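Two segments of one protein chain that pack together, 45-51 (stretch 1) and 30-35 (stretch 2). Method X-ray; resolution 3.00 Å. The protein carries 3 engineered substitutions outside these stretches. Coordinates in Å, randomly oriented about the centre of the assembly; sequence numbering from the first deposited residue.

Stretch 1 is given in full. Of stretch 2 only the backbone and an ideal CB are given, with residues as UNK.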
# COMPACT_ATOMS: atom_id res chain seq x y z
N LYS A 45 -5.63 29.25 -12.99
CA LYS A 45 -6.94 28.74 -13.36
C LYS A 45 -6.74 27.85 -14.58
O LYS A 45 -7.63 27.71 -15.42
CB LYS A 45 -7.91 29.87 -13.68
CG LYS A 45 -9.39 29.52 -13.49
CD LYS A 45 -10.28 30.77 -13.61
CE LYS A 45 -11.73 30.54 -13.17
NZ LYS A 45 -12.53 29.61 -14.04
N SER A 46 -5.55 27.26 -14.66
CA SER A 46 -5.21 26.35 -15.74
C SER A 46 -5.82 24.96 -15.49
O SER A 46 -5.97 24.53 -14.35
CB SER A 46 -3.69 26.22 -15.86
OG SER A 46 -3.31 25.43 -16.97
N THR A 47 -6.16 24.25 -16.56
CA THR A 47 -6.75 22.92 -16.45
C THR A 47 -6.28 22.01 -17.58
O THR A 47 -6.23 22.43 -18.74
CB THR A 47 -8.28 22.98 -16.50
OG1 THR A 47 -8.78 23.52 -15.26
CG2 THR A 47 -8.85 21.60 -16.74
N GLY A 48 -5.96 20.77 -17.24
CA GLY A 48 -5.50 19.82 -18.24
C GLY A 48 -5.85 18.39 -17.88
O GLY A 48 -5.82 18.00 -16.72
N ARG A 49 -6.19 17.61 -18.90
CA ARG A 49 -6.55 16.21 -18.71
C ARG A 49 -5.96 15.41 -19.85
O ARG A 49 -5.82 15.89 -20.97
CB ARG A 49 -8.06 16.04 -18.71
CG ARG A 49 -8.80 17.14 -18.03
CD ARG A 49 -10.24 17.10 -18.45
NE ARG A 49 -11.03 16.17 -17.66
CZ ARG A 49 -12.02 15.42 -18.15
NH1 ARG A 49 -12.32 15.48 -19.44
NH2 ARG A 49 -12.74 14.65 -17.34
N ALA A 50 -5.61 14.17 -19.56
CA ALA A 50 -5.04 13.28 -20.55
C ALA A 50 -5.80 11.96 -20.47
O ALA A 50 -5.66 11.23 -19.50
CB ALA A 50 -3.56 13.06 -20.26
N LEU A 51 -6.61 11.67 -21.47
CA LEU A 51 -7.36 10.42 -21.46
C LEU A 51 -6.77 9.41 -22.42
O LEU A 51 -6.23 9.77 -23.47
CB LEU A 51 -8.82 10.67 -21.81
CG LEU A 51 -9.60 11.61 -20.90
CD1 LEU A 51 -9.08 13.02 -21.05
CD2 LEU A 51 -11.07 11.56 -21.26
N UNK A 30 7.94 14.08 -21.05
CA UNK A 30 7.11 14.27 -19.87
C UNK A 30 5.78 14.88 -20.27
O UNK A 30 5.73 15.73 -21.14
CB UNK A 30 7.82 15.15 -18.84
N UNK A 31 4.72 14.43 -19.63
CA UNK A 31 3.38 14.93 -19.91
C UNK A 31 3.04 16.04 -18.92
O UNK A 31 2.92 15.80 -17.72
CB UNK A 31 2.35 13.80 -19.84
N UNK A 32 2.91 17.27 -19.43
CA UNK A 32 2.61 18.43 -18.60
C UNK A 32 1.12 18.72 -18.60
O UNK A 32 0.57 19.20 -19.59
CB UNK A 32 3.39 19.66 -19.09
N UNK A 33 0.47 18.45 -17.48
CA UNK A 33 -0.97 18.64 -17.37
C UNK A 33 -1.48 20.08 -17.28
O UNK A 33 -2.54 20.41 -17.83
CB UNK A 33 -1.46 17.88 -16.13
N UNK A 34 -0.73 20.94 -16.59
CA UNK A 34 -1.11 22.34 -16.42
C UNK A 34 0.02 23.28 -16.79
O UNK A 34 1.18 22.85 -16.90
CB UNK A 34 -1.55 22.60 -14.98
N UNK A 35 -0.30 24.56 -16.98
CA UNK A 35 0.72 25.54 -17.33
C UNK A 35 0.89 26.63 -16.29
O UNK A 35 -0.08 27.08 -15.68
CB UNK A 35 0.38 26.18 -18.68

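The two segments run roughly antiparallel, their end-to-end directions 165° apart, and approach most closely where the CA of G48 lies 4.8 Å from the CA of position 33. Along stretch 1, S46, G48 and A50 face the other segment, while T47 and R49 turn away, so stretch 2, followed from 30 to 35, meets a methyl group, a bare backbone and a hydroxyl in turn.

Position 30 has extended backbone angles and an ideal CB with nothing of stretch 1 within 5.5 Å. The visible atoms set no demand here, and many residues would serve. It is V30, a beta-branched residue at home in an extended backbone, and it makes no contact with stretch 1.

At position 31 the CA-to-CB bond points toward stretch 1, yet the ideal CB is still more than 5.5 Å from it. What lies ahead is the methyl of A50, which offers no polar partner. A short side chain would leave the gap open; a longer apolar one, such as leucine, isoleucine or methionine, could cross it. The residue is L31, with chi1 t and chi2 p, and its CD2 comes to 3.7 Å from the CB of A50.

Position 32 is extended and its CB is out of reach of stretch 1, so a polar or charged side chain is as acceptable as any other. E32 occupies it and takes its partner from its own segment, as position 35 will make clear.

Position 33 departs from the extended pattern, with phi/psi of -73/-36°. Its carbonyl O lies 3.0 Å from the CA of G48 in a CA-H...O contact with an angle of 156° at the hydrogen. Glycine is what permits this approach: an ideal CB on G48 would sit 1.6 Å from that O, a clash. The CB of position 33 points sideways, 4.4 Å from the O of G48, so a flexible apolar chain able to bend toward A50 would suit, leucine or methionine among them. L33, chi1 m and chi2 t, does this: its CD2 lies 4.2 Å from the CB of A50 and 4.3 Å from the C of R49. A50 thus receives two leucines.

At position 34 the backbone is extended again and the CB, also sideways, is 3.9 Å from the OG of S46. A small or beta-branched residue such as threonine, valine or serine would fit beside the serine. T34, chi1 p, places its CG2 4.4 Å from the N of G48, while its OG1 is hydrogen-bonded elsewhere in the structure.

Position 35 supplies the polar link. Its backbone N donates to the OG of S46 at 3.1 Å and a nearly straight 171°, a bond open to any residue but proline. With the CB sideways, 4.1 Å from that OG, a long, flexible side chain such as lysine, arginine, glutamate or glutamine could carry its polar end out of the contact. K35 does so: its end leads away from stretch 1, and its NZ forms a salt bridge with the OE1 of E32 at 3.3 Å, the hydrogen bond within it being weak.

Stretch 2, residues 30-35: VLELTK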
# COMPACT_ATOMS: atom_id res chain seq x y z
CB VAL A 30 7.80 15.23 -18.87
CG1 VAL A 30 6.81 15.70 -17.84
CG2 VAL A 30 8.98 14.53 -18.21
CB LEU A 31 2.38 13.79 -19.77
CG LEU A 31 0.90 14.16 -19.74
CD1 LEU A 31 0.56 14.98 -20.98
CD2 LEU A 31 0.07 12.88 -19.63
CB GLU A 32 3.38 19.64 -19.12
CG GLU A 32 3.31 20.86 -18.21
CD GLU A 32 3.96 22.10 -18.81
OE1 GLU A 32 3.47 22.56 -19.85
OE2 GLU A 32 4.95 22.59 -18.23
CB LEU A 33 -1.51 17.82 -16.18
CG LEU A 33 -1.47 16.30 -16.32
CD1 LEU A 33 -1.81 15.64 -15.00
CD2 LEU A 33 -2.45 15.87 -17.41
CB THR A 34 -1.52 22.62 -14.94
OG1 THR A 34 -0.39 22.45 -14.07
CG2 THR A 34 -2.61 21.67 -14.52
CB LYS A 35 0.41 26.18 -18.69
CG LYS A 35 0.43 25.20 -19.84
CD LYS A 35 0.45 25.89 -21.19
CE LYS A 35 0.35 24.85 -22.29
NZ LYS A 35 1.33 23.73 -22.06
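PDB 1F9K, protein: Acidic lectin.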